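Long-range contact in TRAP dicarboxylate transporter-DctP subunit (Desulfovibrio salexigens, PDB 4N6D), which probably serves as the periplasmic solute-binding component of a TRAP transporter, capturing a substrate, perhaps a dicarboxylate, for delivery to its membrane partners: residues Asn217-Glu227 with Trp280-Lys291. Sequence-based numbering, arbitrary orientation. Where two conformers were deposited one is given.
Sequences NFAEICRYETE and WAKDKYSIEMIK
With CG of Tyr285 turned anti to its carbonyl carbon (chi1 -52°), the ring lies against Glu220, while Asn217, whose CG is anti to the backbone N (chi1 -164°), brings its amide to the phenol. Tyr285 OH donates to Asn217 OD1 (3.0 Å), in the carbonyl plane and on a lone pair; the same oxygen lies 3.4 Å from CH2 at the edge of the Trp280 ring. Glu220 CA sits over the centre of one Tyr285 face in a CH-pi contact, and Lys284 CG covers the opposite face. The extended Arg223 chain crosses Tyr285 at about a right angle, its guanidinium plane 44° from the ring, and Tyr285 CD1 lies 3.4 Å from NH2, over one face of the guanidinium. That group is held by NE and NH2, both bonded to Glu220 O. Ala219 CB, which also touches Tyr285 CD2, meets Ala281 CB at 3.6 Å.

Beyond the turn, strands 224-226 and 288-290 run parallel, the latter at the edge of a mixed sheet. Glu288 N donates to Arg223 O (3.0 Å), Glu225 N to Glu288 O, Ile290 N to Glu225 O (2.8 Å) and Glu227 N to Ile290 O. Glu288 also forms a salt bridge with Arg159. Arg223 and Tyr224 both face Thr154 of strand 151-154 in a classic beta bulge. The chemistry thus changes along the contact: at the end of helix 249-285 aliphatic carbons and a hydroxyl bond probably limit the Tyr285 ring's freedom, whereas backbone bonding joins the following strand to the sheet.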
loop_
_atom_site.group_PDB
_atom_site.type_symbol
_atom_site.label_atom_id
_atom_site.label_comp_id
_atom_site.label_asym_id
_atom_site.label_seq_id
_atom_site.Cartn_x
_atom_site.Cartn_y
_atom_site.Cartn_z
ATOM N N ASN A 217 16.441 4.762 8.840
ATOM C CA ASN A 217 17.542 4.220 9.639
ATOM C C ASN A 217 17.073 3.411 10.841
ATOM O O ASN A 217 17.790 3.309 11.837
ATOM C CB ASN A 217 18.474 5.346 10.116
ATOM C CG ASN A 217 19.827 4.824 10.612
ATOM O OD1 ASN A 217 20.353 3.824 10.124
ATOM N ND2 ASN A 217 20.374 5.487 11.617
ATOM N N PHE A 218 15.885 2.812 10.754
ATOM C CA PHE A 218 15.415 1.996 11.869
ATOM C C PHE A 218 16.270 0.753 12.112
ATOM O O PHE A 218 16.250 0.185 13.201
ATOM C CB PHE A 218 13.938 1.639 11.714
ATOM C CG PHE A 218 13.023 2.736 12.149
ATOM C CD1 PHE A 218 12.989 3.127 13.474
ATOM C CD2 PHE A 218 12.209 3.381 11.243
ATOM C CE1 PHE A 218 12.161 4.144 13.879
ATOM C CE2 PHE A 218 11.382 4.403 11.648
ATOM C CZ PHE A 218 11.363 4.783 12.960
ATOM N N ALA A 219 17.042 0.335 11.114
ATOM C CA ALA A 219 17.880 -0.840 11.254
ATOM C C ALA A 219 18.993 -0.635 12.279
ATOM O O ALA A 219 19.525 -1.604 12.795
ATOM C CB ALA A 219 18.482 -1.227 9.927
ATOM N N GLU A 220 19.345 0.616 12.590
ATOM C CA GLU A 220 20.390 0.834 13.579
ATOM C C GLU A 220 19.956 0.273 14.920
ATOM O O GLU A 220 20.771 -0.233 15.682
ATOM C CB GLU A 220 20.761 2.309 13.731
ATOM C CG GLU A 220 21.939 2.518 14.692
ATOM C CD GLU A 220 22.621 3.847 14.513
ATOM O OE1 GLU A 220 22.009 4.750 13.917
ATOM O OE2 GLU A 220 23.775 3.986 14.975
ATOM N N ILE A 221 18.661 0.376 15.187
ATOM C CA ILE A 221 18.092 -0.016 16.460
ATOM C C ILE A 221 17.399 -1.377 16.396
ATOM O O ILE A 221 17.545 -2.191 17.310
ATOM C CB ILE A 221 17.069 1.037 16.920
ATOM C CG1 ILE A 221 17.758 2.389 17.097
ATOM C CG2 ILE A 221 16.401 0.588 18.207
ATOM C CD1 ILE A 221 16.782 3.511 17.390
ATOM N N CYS A 222 16.657 -1.626 15.315
ATOM C CA CYS A 222 15.874 -2.852 15.184
ATOM C C CYS A 222 16.539 -3.748 14.175
ATOM O O CYS A 222 16.346 -3.579 12.979
ATOM C CB CYS A 222 14.465 -2.557 14.692
ATOM S SG CYS A 222 13.562 -1.444 15.777
ATOM N N ARG A 223 17.294 -4.720 14.667
ATOM C CA ARG A 223 18.095 -5.566 13.804
ATOM C C ARG A 223 17.538 -6.960 13.598
ATOM O O ARG A 223 18.247 -7.824 13.096
ATOM C CB ARG A 223 19.508 -5.646 14.379
ATOM C CG ARG A 223 20.115 -4.256 14.471
ATOM C CD ARG A 223 21.577 -4.246 14.765
ATOM N NE ARG A 223 22.010 -2.870 14.986
ATOM C CZ ARG A 223 23.274 -2.504 15.155
ATOM N NH1 ARG A 223 24.241 -3.410 15.099
ATOM N NH2 ARG A 223 23.568 -1.228 15.369
ATOM N N TYR A 224 16.288 -7.171 14.019
ATOM C CA TYR A 224 15.578 -8.433 13.807
ATOM C C TYR A 224 14.260 -8.135 13.116
ATOM O O TYR A 224 13.420 -7.377 13.618
ATOM C CB TYR A 224 15.351 -9.183 15.121
ATOM C CG TYR A 224 16.655 -9.462 15.793
ATOM C CD1 TYR A 224 17.392 -10.592 15.472
ATOM C CD2 TYR A 224 17.187 -8.568 16.720
ATOM C CE1 TYR A 224 18.608 -10.850 16.060
ATOM C CE2 TYR A 224 18.410 -8.813 17.313
ATOM C CZ TYR A 224 19.118 -9.957 16.965
ATOM O OH TYR A 224 20.329 -10.244 17.542
ATOM N N GLU A 225 14.111 -8.709 11.930
ATOM C CA GLU A 225 13.015 -8.363 11.054
ATOM C C GLU A 225 12.197 -9.629 10.820
ATOM O O GLU A 225 12.667 -10.576 10.163
ATOM C CB GLU A 225 13.549 -7.829 9.726
ATOM C CG GLU A 225 14.915 -7.131 9.797
ATOM C CD GLU A 225 14.969 -5.943 10.759
ATOM O OE1 GLU A 225 13.905 -5.490 11.234
ATOM O OE2 GLU A 225 16.105 -5.461 11.052
ATOM N N THR A 226 10.980 -9.649 11.348
ATOM C CA THR A 226 10.115 -10.825 11.200
ATOM C C THR A 226 9.110 -10.611 10.080
ATOM O O THR A 226 8.265 -9.718 10.155
ATOM C CB THR A 226 9.412 -11.130 12.522
ATOM O OG1 THR A 226 10.419 -11.390 13.515
ATOM C CG2 THR A 226 8.506 -12.354 12.383
ATOM N N GLU A 227 9.222 -11.419 9.035
ATOM C CA GLU A 227 8.408 -11.248 7.840
ATOM C C GLU A 227 7.067 -11.954 8.006
ATOM O O GLU A 227 6.907 -13.151 7.758
ATOM C CB GLU A 227 9.139 -11.741 6.590
ATOM C CG GLU A 227 8.523 -11.193 5.292
ATOM C CD GLU A 227 9.307 -11.550 4.038
ATOM O OE1 GLU A 227 9.855 -12.677 3.993
ATOM O OE2 GLU A 227 9.385 -10.693 3.111
ATOM N N TRP A 280 21.138 -3.018 2.268
ATOM C CA TRP A 280 21.884 -1.955 2.959
ATOM C C TRP A 280 21.965 -2.241 4.465
ATOM O O TRP A 280 23.031 -2.163 5.068
ATOM C CB TRP A 280 21.218 -0.613 2.707
ATOM C CG TRP A 280 21.798 0.582 3.423
ATOM C CD1 TRP A 280 22.758 1.431 2.958
ATOM C CD2 TRP A 280 21.415 1.078 4.712
ATOM N NE1 TRP A 280 23.007 2.420 3.886
ATOM C CE2 TRP A 280 22.189 2.225 4.966
ATOM C CE3 TRP A 280 20.484 0.668 5.672
ATOM C CZ2 TRP A 280 22.073 2.952 6.143
ATOM C CZ3 TRP A 280 20.374 1.397 6.843
ATOM C CH2 TRP A 280 21.155 2.524 7.062
ATOM N N ALA A 281 20.830 -2.601 5.050
ATOM C CA ALA A 281 20.761 -2.857 6.476
ATOM C C ALA A 281 21.580 -4.088 6.867
ATOM O O ALA A 281 22.175 -4.116 7.943
ATOM C CB ALA A 281 19.308 -3.027 6.899
ATOM N N LYS A 282 21.577 -5.118 6.018
ATOM C CA LYS A 282 22.344 -6.313 6.301
ATOM C C LYS A 282 23.845 -5.992 6.253
ATOM O O LYS A 282 24.621 -6.414 7.113
ATOM C CB LYS A 282 21.997 -7.424 5.312
ATOM C CG LYS A 282 22.506 -8.771 5.764
ATOM C CD LYS A 282 22.125 -9.905 4.823
ATOM C CE LYS A 282 22.469 -11.239 5.472
ATOM N NZ LYS A 282 22.635 -12.333 4.480
ATOM N N ASP A 283 24.247 -5.228 5.242
ATOM C CA ASP A 283 25.651 -4.850 5.095
ATOM C C ASP A 283 26.123 -3.996 6.270
ATOM O O ASP A 283 27.234 -4.185 6.784
ATOM C CB ASP A 283 25.843 -4.098 3.773
ATOM C CG ASP A 283 27.281 -3.712 3.520
ATOM O OD1 ASP A 283 28.123 -4.616 3.422
ATOM O OD2 ASP A 283 27.557 -2.506 3.395
ATOM N N LYS A 284 25.289 -3.066 6.710
ATOM C CA LYS A 284 25.708 -2.120 7.737
ATOM C C LYS A 284 25.557 -2.634 9.161
ATOM O O LYS A 284 26.415 -2.367 10.008
ATOM C CB LYS A 284 24.965 -0.799 7.591
ATOM C CG LYS A 284 25.500 0.296 8.515
ATOM C CD LYS A 284 25.079 1.690 8.068
ATOM C CE LYS A 284 25.804 2.758 8.883
ATOM N NZ LYS A 284 25.216 4.096 8.670
ATOM N N TYR A 285 24.460 -3.331 9.437
ATOM C CA TYR A 285 24.160 -3.730 10.812
ATOM C C TYR A 285 23.884 -5.212 11.024
ATOM O O TYR A 285 23.469 -5.598 12.113
ATOM C CB TYR A 285 22.950 -2.952 11.336
ATOM C CG TYR A 285 23.024 -1.440 11.199
ATOM C CD1 TYR A 285 23.848 -0.676 12.016
ATOM C CD2 TYR A 285 22.213 -0.788 10.287
ATOM C CE1 TYR A 285 23.868 0.719 11.897
ATOM C CE2 TYR A 285 22.229 0.579 10.159
ATOM C CZ TYR A 285 23.046 1.323 10.955
ATOM O OH TYR A 285 23.029 2.693 10.793
ATOM N N SER A 286 24.131 -6.032 10.005
ATOM C CA SER A 286 23.938 -7.480 10.090
ATOM C C SER A 286 22.566 -7.848 10.635
ATOM O O SER A 286 22.447 -8.664 11.553
ATOM C CB SER A 286 25.018 -8.127 10.960
ATOM O OG SER A 286 26.306 -7.977 10.388
ATOM N N ILE A 287 21.527 -7.250 10.061
ATOM C CA ILE A 287 20.181 -7.575 10.448
ATOM C C ILE A 287 19.903 -9.024 10.098
ATOM O O ILE A 287 20.564 -9.615 9.236
ATOM C CB ILE A 287 19.138 -6.640 9.768
ATOM C CG1 ILE A 287 19.201 -6.757 8.249
ATOM C CG2 ILE A 287 19.356 -5.190 10.201
ATOM C CD1 ILE A 287 17.921 -6.355 7.547
ATOM N N GLU A 288 18.914 -9.593 10.781
ATOM C CA GLU A 288 18.513 -10.975 10.559
ATOM C C GLU A 288 17.055 -11.013 10.132
ATOM O O GLU A 288 16.209 -10.378 10.754
ATOM C CB GLU A 288 18.694 -11.810 11.832
ATOM C CG GLU A 288 18.259 -13.258 11.652
ATOM C CD GLU A 288 18.294 -14.071 12.932
ATOM O OE1 GLU A 288 18.875 -13.600 13.936
ATOM O OE2 GLU A 288 17.732 -15.193 12.922
ATOM N N MET A 289 16.783 -11.763 9.069
ATOM C CA MET A 289 15.417 -11.988 8.603
ATOM C C MET A 289 14.859 -13.245 9.243
ATOM O O MET A 289 15.482 -14.297 9.219
ATOM C CB MET A 289 15.384 -12.132 7.086
ATOM C CG MET A 289 16.092 -11.035 6.328
ATOM S SD MET A 289 15.448 -9.383 6.645
ATOM C CE MET A 289 13.719 -9.575 6.146
ATOM N N ILE A 290 13.667 -13.125 9.807
ATOM C CA ILE A 290 13.032 -14.219 10.525
ATOM C C ILE A 290 11.656 -14.545 9.941
ATOM O O ILE A 290 10.925 -13.647 9.545
ATOM C CB ILE A 290 12.848 -13.836 11.997
ATOM C CG1 ILE A 290 14.208 -13.562 12.635
ATOM C CG2 ILE A 290 12.115 -14.961 12.737
ATOM C CD1 ILE A 290 14.123 -12.941 14.017
ATOM N N LYS A 291 11.331 -15.837 9.866
ATOM C CA LYS A 291 9.974 -16.282 9.567
ATOM C C LYS A 291 9.446 -17.081 10.734
ATOM O O LYS A 291 10.161 -17.895 11.312
ATOM C CB LYS A 291 9.943 -17.161 8.314
ATOM C CG LYS A 291 10.249 -16.431 7.017
ATOM C CD LYS A 291 10.214 -17.404 5.826
ATOM C CE LYS A 291 10.485 -16.728 4.480
ATOM N NZ LYS A 291 11.833 -16.116 4.393
HETATM O O HOH W 1 20.877 -9.378 13.656
HETATM O O HOH W 2 12.039 -13.909 6.246
#